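Local coordinates for transcription factor cep-1 (Caenorhabditis elegans, PDB 1T4W), which activates transcription from the same DNA consensus sequence as p53, promoting apoptosis under cellular and genotoxic stress and supporting proper meiotic chromosome segregation, at residues A[18-23]-A[183-188]; A[40-45]-A[130-135]; A[58-63]-A[120-125]. All coordinates share one frame; numbering follows the deposited sequence.

Contact 1: residues A[18-23]-A[183-188]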
loop_
_atom_site.group_PDB
_atom_site.type_symbol
_atom_site.label_atom_id
_atom_site.label_comp_id
_atom_site.label_asym_id
_atom_site.label_seq_id
_atom_site.Cartn_x
_atom_site.Cartn_y
_atom_site.Cartn_z
ATOM N N ASP A 18 1.607 6.608 -16.131
ATOM C CA ASP A 18 0.744 6.743 -14.958
ATOM C C ASP A 18 1.276 6.366 -13.596
ATOM O O ASP A 18 0.610 6.638 -12.592
ATOM C CB ASP A 18 -0.535 5.935 -15.166
ATOM C CG ASP A 18 -1.275 6.346 -16.400
ATOM O OD1 ASP A 18 -0.955 7.429 -16.937
ATOM O OD2 ASP A 18 -2.175 5.588 -16.813
ATOM N N MET A 19 2.427 5.705 -13.557
ATOM C CA MET A 19 3.010 5.274 -12.283
ATOM C C MET A 19 4.462 4.909 -12.466
ATOM O O MET A 19 4.897 4.612 -13.573
ATOM C CB MET A 19 2.247 4.069 -11.739
ATOM C CG MET A 19 2.110 2.945 -12.769
ATOM S SD MET A 19 0.877 1.712 -12.293
ATOM C CE MET A 19 -0.653 2.672 -12.548
ATOM N N ALA A 20 5.193 4.892 -11.358
ATOM C CA ALA A 20 6.615 4.592 -11.365
ATOM C C ALA A 20 7.004 4.129 -9.966
ATOM O O ALA A 20 6.435 4.577 -8.965
ATOM C CB ALA A 20 7.397 5.838 -11.732
ATOM N N PHE A 21 7.993 3.249 -9.907
ATOM C CA PHE A 21 8.458 2.675 -8.652
ATOM C C PHE A 21 9.962 2.782 -8.573
ATOM O O PHE A 21 10.645 2.718 -9.590
ATOM C CB PHE A 21 8.022 1.203 -8.588
ATOM C CG PHE A 21 8.493 0.474 -7.361
ATOM C CD1 PHE A 21 9.838 0.133 -7.206
ATOM C CD2 PHE A 21 7.598 0.153 -6.344
ATOM C CE1 PHE A 21 10.281 -0.513 -6.053
ATOM C CE2 PHE A 21 8.032 -0.494 -5.189
ATOM C CZ PHE A 21 9.375 -0.825 -5.044
ATOM N N ALA A 22 10.487 2.963 -7.368
ATOM C CA ALA A 22 11.930 3.031 -7.209
ATOM C C ALA A 22 12.296 2.637 -5.787
ATOM O O ALA A 22 11.432 2.537 -4.903
ATOM C CB ALA A 22 12.458 4.446 -7.518
ATOM N N ILE A 23 13.586 2.415 -5.583
ATOM C CA ILE A 23 14.121 2.041 -4.291
ATOM C C ILE A 23 15.064 3.155 -3.949
ATOM O O ILE A 23 15.674 3.728 -4.848
ATOM C CB ILE A 23 14.952 0.756 -4.369
ATOM C CG1 ILE A 23 14.117 -0.389 -4.944
ATOM C CG2 ILE A 23 15.460 0.404 -2.987
ATOM C CD1 ILE A 23 12.993 -0.856 -4.060
ATOM N N ARG A 183 7.841 12.763 -13.384
ATOM C CA ARG A 183 8.629 13.923 -12.977
ATOM C C ARG A 183 9.214 13.658 -11.583
ATOM O O ARG A 183 10.431 13.740 -11.375
ATOM C CB ARG A 183 7.763 15.186 -12.911
ATOM C CG ARG A 183 8.419 16.364 -12.167
ATOM C CD ARG A 183 7.443 17.516 -11.982
ATOM N NE ARG A 183 6.892 17.968 -13.262
ATOM C CZ ARG A 183 5.831 18.768 -13.378
ATOM N NH1 ARG A 183 5.396 19.139 -14.573
ATOM N NH2 ARG A 183 5.195 19.195 -12.298
ATOM N N ASP A 184 8.345 13.304 -10.640
ATOM C CA ASP A 184 8.774 13.065 -9.269
ATOM C C ASP A 184 9.722 11.869 -9.141
ATOM O O ASP A 184 10.709 11.919 -8.400
ATOM C CB ASP A 184 7.542 12.906 -8.370
ATOM C CG ASP A 184 6.718 14.197 -8.284
ATOM O OD1 ASP A 184 7.322 15.238 -8.009
ATOM O OD2 ASP A 184 5.487 14.174 -8.484
ATOM N N TRP A 185 9.417 10.799 -9.862
ATOM C CA TRP A 185 10.267 9.610 -9.874
ATOM C C TRP A 185 11.664 9.981 -10.389
ATOM O O TRP A 185 12.685 9.569 -9.814
ATOM C CB TRP A 185 9.681 8.552 -10.810
ATOM C CG TRP A 185 10.666 7.462 -11.229
ATOM C CD1 TRP A 185 11.032 6.361 -10.502
ATOM C CD2 TRP A 185 11.334 7.341 -12.499
ATOM N NE1 TRP A 185 11.876 5.559 -11.243
ATOM C CE2 TRP A 185 12.077 6.137 -12.469
ATOM C CE3 TRP A 185 11.372 8.131 -13.658
ATOM C CZ2 TRP A 185 12.852 5.701 -13.556
ATOM C CZ3 TRP A 185 12.147 7.697 -14.743
ATOM C CH2 TRP A 185 12.875 6.494 -14.682
ATOM N N LYS A 186 11.718 10.742 -11.481
ATOM C CA LYS A 186 13.013 11.107 -12.051
ATOM C C LYS A 186 13.822 11.985 -11.105
ATOM O O LYS A 186 15.048 11.795 -10.949
ATOM C CB LYS A 186 12.830 11.794 -13.406
ATOM C CG LYS A 186 14.120 12.322 -14.068
ATOM C CD LYS A 186 15.212 11.248 -14.246
ATOM C CE LYS A 186 14.807 10.100 -15.149
ATOM N NZ LYS A 186 16.055 9.433 -15.738
ATOM N N ASN A 187 13.150 12.947 -10.479
ATOM C CA ASN A 187 13.827 13.820 -9.528
ATOM C C ASN A 187 14.363 12.956 -8.392
ATOM O O ASN A 187 15.490 13.136 -7.935
ATOM C CB ASN A 187 12.864 14.870 -8.951
ATOM C CG ASN A 187 12.579 15.991 -9.932
ATOM O OD1 ASN A 187 13.316 16.173 -10.881
ATOM N ND2 ASN A 187 11.523 16.764 -9.684
ATOM N N PHE A 188 13.543 12.026 -7.919
ATOM C CA PHE A 188 13.981 11.155 -6.832
ATOM C C PHE A 188 15.228 10.342 -7.199
ATOM O O PHE A 188 16.195 10.293 -6.433
ATOM C CB PHE A 188 12.857 10.194 -6.430
ATOM C CG PHE A 188 13.245 9.221 -5.339
ATOM C CD1 PHE A 188 13.095 9.559 -4.002
ATOM C CD2 PHE A 188 13.721 7.953 -5.658
ATOM C CE1 PHE A 188 13.404 8.638 -2.996
ATOM C CE2 PHE A 188 14.033 7.026 -4.658
ATOM C CZ PHE A 188 13.871 7.366 -3.337
#

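Contact 2: residues A[40-45]-A[130-135]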
loop_
_atom_site.group_PDB
_atom_site.type_symbol
_atom_site.label_atom_id
_atom_site.label_comp_id
_atom_site.label_asym_id
_atom_site.label_seq_id
_atom_site.Cartn_x
_atom_site.Cartn_y
_atom_site.Cartn_z
ATOM N N PRO A 40 -0.587 -2.427 -10.242
ATOM C CA PRO A 40 -0.411 -3.875 -10.061
ATOM C C PRO A 40 0.553 -4.209 -8.918
ATOM O O PRO A 40 1.750 -3.958 -9.002
ATOM C CB PRO A 40 0.105 -4.336 -11.429
ATOM C CG PRO A 40 0.936 -3.149 -11.883
ATOM C CD PRO A 40 0.110 -1.936 -11.456
ATOM N N ILE A 41 0.008 -4.761 -7.845
ATOM C CA ILE A 41 0.797 -5.121 -6.667
ATOM C C ILE A 41 0.984 -6.639 -6.563
ATOM O O ILE A 41 0.101 -7.429 -6.937
ATOM C CB ILE A 41 0.101 -4.684 -5.340
ATOM C CG1 ILE A 41 -0.154 -3.168 -5.323
ATOM C CG2 ILE A 41 0.945 -5.155 -4.111
ATOM C CD1 ILE A 41 1.125 -2.297 -5.337
ATOM N N GLN A 42 2.144 -7.038 -6.073
ATOM C CA GLN A 42 2.396 -8.457 -5.836
ATOM C C GLN A 42 2.958 -8.573 -4.429
ATOM O O GLN A 42 3.982 -7.968 -4.130
ATOM C CB GLN A 42 3.430 -9.015 -6.809
ATOM C CG GLN A 42 3.002 -8.944 -8.263
ATOM C CD GLN A 42 3.781 -9.916 -9.124
ATOM O OE1 GLN A 42 5.014 -9.949 -9.083
ATOM N NE2 GLN A 42 3.063 -10.720 -9.905
ATOM N N VAL A 43 2.278 -9.313 -3.562
ATOM C CA VAL A 43 2.776 -9.518 -2.200
ATOM C C VAL A 43 3.304 -10.962 -2.133
ATOM O O VAL A 43 2.595 -11.896 -2.484
ATOM C CB VAL A 43 1.658 -9.324 -1.140
ATOM C CG1 VAL A 43 2.216 -9.618 0.282
ATOM C CG2 VAL A 43 1.110 -7.871 -1.211
ATOM N N LYS A 44 4.547 -11.139 -1.696
ATOM C CA LYS A 44 5.123 -12.476 -1.628
ATOM C C LYS A 44 5.674 -12.748 -0.240
ATOM O O LYS A 44 6.068 -11.821 0.478
ATOM C CB LYS A 44 6.254 -12.620 -2.666
ATOM C CG LYS A 44 5.790 -12.563 -4.130
ATOM C CD LYS A 44 6.996 -12.527 -5.063
ATOM C CE LYS A 44 6.597 -12.634 -6.544
ATOM N NZ LYS A 44 7.805 -12.680 -7.440
ATOM N N TRP A 45 5.693 -14.016 0.152
ATOM C CA TRP A 45 6.241 -14.366 1.452
ATOM C C TRP A 45 6.721 -15.809 1.526
ATOM O O TRP A 45 6.375 -16.636 0.688
ATOM C CB TRP A 45 5.211 -14.118 2.573
ATOM C CG TRP A 45 3.903 -14.869 2.432
ATOM C CD1 TRP A 45 3.611 -16.122 2.912
ATOM C CD2 TRP A 45 2.738 -14.437 1.713
ATOM N NE1 TRP A 45 2.342 -16.496 2.532
ATOM C CE2 TRP A 45 1.784 -15.484 1.793
ATOM C CE3 TRP A 45 2.411 -13.268 1.005
ATOM C CZ2 TRP A 45 0.521 -15.400 1.193
ATOM C CZ3 TRP A 45 1.156 -13.177 0.403
ATOM C CH2 TRP A 45 0.221 -14.244 0.502
ATOM N N GLN A 130 1.655 -16.051 -2.219
ATOM C CA GLN A 130 1.674 -14.808 -2.983
ATOM C C GLN A 130 0.277 -14.260 -3.108
ATOM O O GLN A 130 -0.705 -14.990 -3.030
ATOM C CB GLN A 130 2.253 -15.037 -4.393
ATOM C CG GLN A 130 2.496 -13.745 -5.207
ATOM C CD GLN A 130 3.368 -13.981 -6.440
ATOM O OE1 GLN A 130 4.304 -14.762 -6.387
ATOM N NE2 GLN A 130 3.073 -13.292 -7.543
ATOM N N ALA A 131 0.173 -12.950 -3.260
ATOM C CA ALA A 131 -1.135 -12.373 -3.459
ATOM C C ALA A 131 -0.949 -11.300 -4.506
ATOM O O ALA A 131 -0.086 -10.430 -4.364
ATOM C CB ALA A 131 -1.673 -11.763 -2.169
ATOM N N ASN A 132 -1.763 -11.374 -5.548
ATOM C CA ASN A 132 -1.747 -10.405 -6.631
ATOM C C ASN A 132 -3.060 -9.647 -6.675
ATOM O O ASN A 132 -4.135 -10.210 -6.424
ATOM C CB ASN A 132 -1.539 -11.111 -7.971
ATOM C CG ASN A 132 -0.221 -11.844 -8.031
ATOM O OD1 ASN A 132 0.799 -11.334 -7.580
ATOM N ND2 ASN A 132 -0.231 -13.043 -8.598
ATOM N N PHE A 133 -2.972 -8.359 -6.973
ATOM C CA PHE A 133 -4.164 -7.524 -7.095
ATOM C C PHE A 133 -3.753 -6.127 -7.522
ATOM O O PHE A 133 -2.579 -5.747 -7.423
ATOM C CB PHE A 133 -4.924 -7.442 -5.752
ATOM C CG PHE A 133 -4.080 -6.935 -4.600
ATOM C CD1 PHE A 133 -3.960 -5.564 -4.343
ATOM C CD2 PHE A 133 -3.367 -7.824 -3.805
ATOM C CE1 PHE A 133 -3.132 -5.082 -3.307
ATOM C CE2 PHE A 133 -2.530 -7.357 -2.761
ATOM C CZ PHE A 133 -2.416 -5.974 -2.516
ATOM N N ASP A 134 -4.719 -5.371 -8.019
ATOM C CA ASP A 134 -4.440 -3.995 -8.356
ATOM C C ASP A 134 -4.985 -3.154 -7.239
ATOM O O ASP A 134 -5.997 -3.503 -6.634
ATOM C CB ASP A 134 -5.149 -3.554 -9.618
ATOM C CG ASP A 134 -4.601 -4.217 -10.839
ATOM O OD1 ASP A 134 -3.364 -4.356 -10.917
ATOM O OD2 ASP A 134 -5.410 -4.585 -11.709
ATOM N N ILE A 135 -4.297 -2.068 -6.935
ATOM C CA ILE A 135 -4.831 -1.133 -5.966
ATOM C C ILE A 135 -5.071 0.153 -6.759
ATOM O O ILE A 135 -4.324 0.465 -7.696
ATOM C CB ILE A 135 -3.858 -0.868 -4.808
ATOM C CG1 ILE A 135 -4.483 0.135 -3.840
ATOM C CG2 ILE A 135 -2.533 -0.380 -5.349
ATOM C CD1 ILE A 135 -3.809 0.180 -2.466
#

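Contact 3: residues A[58-63]-A[120-125]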
loop_
_atom_site.group_PDB
_atom_site.type_symbol
_atom_site.label_atom_id
_atom_site.label_comp_id
_atom_site.label_asym_id
_atom_site.label_seq_id
_atom_site.Cartn_x
_atom_site.Cartn_y
_atom_site.Cartn_z
ATOM N N LEU A 58 -4.575 -11.751 4.568
ATOM C CA LEU A 58 -3.688 -10.622 4.345
ATOM C C LEU A 58 -4.476 -9.319 4.500
ATOM O O LEU A 58 -5.490 -9.117 3.836
ATOM C CB LEU A 58 -3.083 -10.676 2.944
ATOM C CG LEU A 58 -2.006 -9.603 2.683
ATOM C CD1 LEU A 58 -0.669 -10.023 3.310
ATOM C CD2 LEU A 58 -1.835 -9.425 1.195
ATOM N N ARG A 59 -4.019 -8.449 5.388
ATOM C CA ARG A 59 -4.683 -7.169 5.588
ATOM C C ARG A 59 -3.906 -6.099 4.827
ATOM O O ARG A 59 -2.670 -6.094 4.825
ATOM C CB ARG A 59 -4.756 -6.820 7.083
ATOM C CG ARG A 59 -5.870 -7.547 7.836
ATOM C CD ARG A 59 -5.888 -7.186 9.349
ATOM N NE ARG A 59 -4.695 -7.657 10.068
ATOM C CZ ARG A 59 -3.742 -6.866 10.560
ATOM N NH1 ARG A 59 -3.816 -5.549 10.407
ATOM N NH2 ARG A 59 -2.730 -7.383 11.251
ATOM N N ILE A 60 -4.637 -5.199 4.182
ATOM C CA ILE A 60 -4.041 -4.121 3.394
ATOM C C ILE A 60 -4.552 -2.777 3.932
ATOM O O ILE A 60 -5.755 -2.557 4.007
ATOM C CB ILE A 60 -4.445 -4.233 1.912
ATOM C CG1 ILE A 60 -4.045 -5.607 1.364
ATOM C CG2 ILE A 60 -3.773 -3.108 1.106
ATOM C CD1 ILE A 60 -4.819 -6.008 0.120
ATOM N N ARG A 61 -3.628 -1.900 4.298
ATOM C CA ARG A 61 -3.961 -0.588 4.834
ATOM C C ARG A 61 -3.223 0.515 4.090
ATOM O O ARG A 61 -2.185 0.285 3.461
ATOM C CB ARG A 61 -3.572 -0.493 6.314
ATOM C CG ARG A 61 -4.391 -1.369 7.290
ATOM C CD ARG A 61 -4.142 -0.857 8.740
ATOM N NE ARG A 61 -4.730 0.467 8.918
ATOM C CZ ARG A 61 -4.445 1.306 9.904
ATOM N NH1 ARG A 61 -5.057 2.484 9.954
ATOM N NH2 ARG A 61 -3.541 0.984 10.830
ATOM N N PHE A 62 -3.766 1.720 4.172
ATOM C CA PHE A 62 -3.135 2.858 3.545
ATOM C C PHE A 62 -3.211 3.960 4.598
ATOM O O PHE A 62 -4.275 4.548 4.865
ATOM C CB PHE A 62 -3.838 3.227 2.236
ATOM C CG PHE A 62 -3.087 4.257 1.424
ATOM C CD1 PHE A 62 -1.767 4.010 1.018
ATOM C CD2 PHE A 62 -3.692 5.471 1.071
ATOM C CE1 PHE A 62 -1.052 4.946 0.273
ATOM C CE2 PHE A 62 -2.994 6.429 0.320
ATOM C CZ PHE A 62 -1.667 6.170 -0.085
ATOM N N VAL A 63 -2.055 4.213 5.203
ATOM C CA VAL A 63 -1.930 5.158 6.306
ATOM C C VAL A 63 -0.940 6.298 6.083
ATOM O O VAL A 63 -0.183 6.314 5.100
ATOM C CB VAL A 63 -1.487 4.400 7.589
ATOM C CG1 VAL A 63 -2.347 3.151 7.764
ATOM C CG2 VAL A 63 0.008 4.009 7.508
ATOM N N PHE A 120 -8.576 -3.837 3.809
ATOM C CA PHE A 120 -9.117 -4.852 2.920
ATOM C C PHE A 120 -8.424 -6.122 3.389
ATOM O O PHE A 120 -7.196 -6.150 3.545
ATOM C CB PHE A 120 -8.778 -4.580 1.452
ATOM C CG PHE A 120 -9.682 -3.556 0.799
ATOM C CD1 PHE A 120 -9.430 -2.190 0.931
ATOM C CD2 PHE A 120 -10.810 -3.959 0.101
ATOM C CE1 PHE A 120 -10.306 -1.238 0.377
ATOM C CE2 PHE A 120 -11.694 -3.019 -0.455
ATOM C CZ PHE A 120 -11.436 -1.655 -0.310
ATOM N N THR A 121 -9.211 -7.152 3.665
ATOM C CA THR A 121 -8.665 -8.429 4.101
ATOM C C THR A 121 -8.833 -9.490 3.043
ATOM O O THR A 121 -9.960 -9.846 2.650
ATOM C CB THR A 121 -9.332 -8.928 5.397
ATOM O OG1 THR A 121 -9.101 -7.979 6.444
ATOM C CG2 THR A 121 -8.738 -10.280 5.823
ATOM N N LEU A 122 -7.710 -10.016 2.583
ATOM C CA LEU A 122 -7.741 -11.061 1.580
ATOM C C LEU A 122 -7.854 -12.393 2.297
ATOM O O LEU A 122 -7.076 -12.666 3.212
ATOM C CB LEU A 122 -6.447 -11.072 0.762
ATOM C CG LEU A 122 -6.042 -9.799 0.036
ATOM C CD1 LEU A 122 -4.862 -10.117 -0.896
ATOM C CD2 LEU A 122 -7.203 -9.259 -0.744
ATOM N N ILE A 123 -8.815 -13.215 1.889
ATOM C CA ILE A 123 -8.975 -14.533 2.497
ATOM C C ILE A 123 -8.240 -15.503 1.612
ATOM O O ILE A 123 -8.558 -15.648 0.431
ATOM C CB ILE A 123 -10.455 -14.970 2.598
ATOM C CG1 ILE A 123 -11.181 -14.138 3.657
ATOM C CG2 ILE A 123 -10.534 -16.430 2.983
ATOM C CD1 ILE A 123 -11.451 -12.693 3.258
ATOM N N MET A 124 -7.241 -16.163 2.176
ATOM C CA MET A 124 -6.470 -17.098 1.393
ATOM C C MET A 124 -6.625 -18.542 1.814
ATOM O O MET A 124 -7.595 -18.899 2.474
ATOM C CB MET A 124 -5.029 -16.658 1.417
ATOM C CG MET A 124 -4.981 -15.221 0.885
ATOM S SD MET A 124 -3.357 -14.595 0.671
ATOM C CE MET A 124 -2.790 -14.672 2.374
ATOM N N TYR A 125 -5.673 -19.378 1.434
ATOM C CA TYR A 125 -5.775 -20.788 1.761
ATOM C C TYR A 125 -4.411 -21.296 2.168
ATOM O O TYR A 125 -3.386 -20.706 1.801
ATOM C CB TYR A 125 -6.277 -21.542 0.532
ATOM C CG TYR A 125 -5.475 -21.181 -0.693
ATOM C CD1 TYR A 125 -4.254 -21.804 -0.964
ATOM C CD2 TYR A 125 -5.902 -20.168 -1.551
ATOM C CE1 TYR A 125 -3.476 -21.423 -2.059
ATOM C CE2 TYR A 125 -5.131 -19.777 -2.649
ATOM C CZ TYR A 125 -3.923 -20.407 -2.895
ATOM O OH TYR A 125 -3.166 -20.015 -3.973
#

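Contact 1: residues A[18-23]-A[183-188]
W185 and F188 both set CG anti to the backbone N (chi1 163° and 178°), and from neighbouring turns of their helix the two aromatic side chains meet A20 and A22 of the strand 19-23. The setting is a p53-like DNA-binding domain, an immunoglobulin-like beta sandwich, where the helix 181-194, the last of this domain fragment, packs beside an outermost strand of the larger sheet. Helix and strand run almost in the same direction, 18° apart, with their axes 8.5 Å from each other. The strand alternation explains the choice of partners: A20 and A22 point toward the helix, while F21 and I23 turn the other way, F21 reaching the helix 10-13.

Alanine is short enough to let the indole come close. A20 CB lies over one face of W185 in a CH-pi contact, 4.1 Å from the centroid of the five-membered ring, and also touches W185 CB at 3.7 Å. A22 CB stands instead at the edge of the same indole, 3.8 Å from W185 CD1, so one methyl lies over the face and the other against the edge. The carbonyl F21 O approaches W185 NE1 obliquely at 3.5 Å. R182 adds a cation-pi contact to the tryptophan.

One turn on, F188 is buried, its ring meeting those of Y30 and W32 of the adjoining strand 29-33 at inclined angles. A22 CB reaches F188 CE2 at 4.2 Å. At the ring's edge, in its plane, I23 O sits 3.7 Å from F188 CE2.

Contact 2: residues A[40-45]-A[130-135]
I41 and F133 form the tightly packed half of this antiparallel strand pair, which lies at the middle of the four-stranded sheet of the p53-like beta sandwich. I41 CB rests over one face of the F133 ring, offset toward its rim, 4.2 Å from the centroid. F133 CG occupies the crowded position between the backbone N and carbonyl carbon (chi1 56°), and the ring beyond it also meets V43 CG2. On this buried face A131 and I135 add apolar contacts, and L58 and I60 of the other sheet cover it. Four backbone hydrogen bonds tie I41 to F133 and V43 to A131; the straightest is V43 N to A131 O, 2.7 Å, 178°.

On the opposite face, the part carrying Q42, K44, Q130 and N132 is polar and more exposed. K44 and Q130 lie side by side, K44 CE 3.1 Å from Q130 OE1. The Q130 amide is fixed within its own strand: NE2 donates to a lone pair of N132 OD1 at 3.0 Å, in both amide planes. An alanine at Q130 would probably leave N132 OD1 without this donor and the K44 methylenes without the amide they lie against. At the other end of that face, D134 OD2 is bound by N105 ND2, and D134 OD1 lies 3.1 Å from P40 CA.

Contact 3: residues A[58-63]-A[120-125]
L58 and I60 pair with L122 and F120 through four backbone hydrogen bonds, as antiparallel neighbours in the larger sheet of the p53-like beta sandwich, the strand axes 4.6 Å apart at an angle of 158°. The shortest of the four runs from L122 N to L58 O at 2.7 Å, and the return bond runs from L58 N to L122 O.

The side chains of these two pairs share the face that looks into the sandwich. L58 and L122 lie side by side, pointing the same way, with L58 CD2 and L122 CD1 3.7 Å apart. L122 CG stands anti to its carbonyl carbon (chi1 -57°), from where it meets I60 CD1 at 4.0 Å. Across the interior, A131 and F133 press on L122, and I60 also reaches F101 and I103. F120 sends its ring away from I60 toward F101, which it meets edge-to-face.

R59 and T121 occupy the other face as a non-hydrogen-bonded pair. Here the touch is aliphatic carbon on hydroxyl, R59 CG to T121 OG1 at 3.5 Å; the guanidinium goes elsewhere, its NE in a salt bridge with D160. Past the strand end, M124 bends at chi3 (-62°), and its CE methyl lies 4.0 Å from L58 CB.

How the contacts relate
Two of the contacts build the core of the sandwich and the third adds a helix at an edge. Contacts 2 and 3, with centres about 10 Å apart, are strand pairs of the two opposing sheets and meet face to face: F133 CZ lies 3.6 Å from I60 CD1, and W45 CH2 lies 3.6 Å from M124 CE. Contact 1, on the edge strand 19-23 of the sheet that also holds contact 3, lies about 26 Å from it, centre to centre, yet touches contact 2 through M19 SD and P40 CD at 3.8 Å. From contact 2, the I135 side chain is about 12 Å from that of the zinc ligand C139; contacts 1 and 3 lie away from the site.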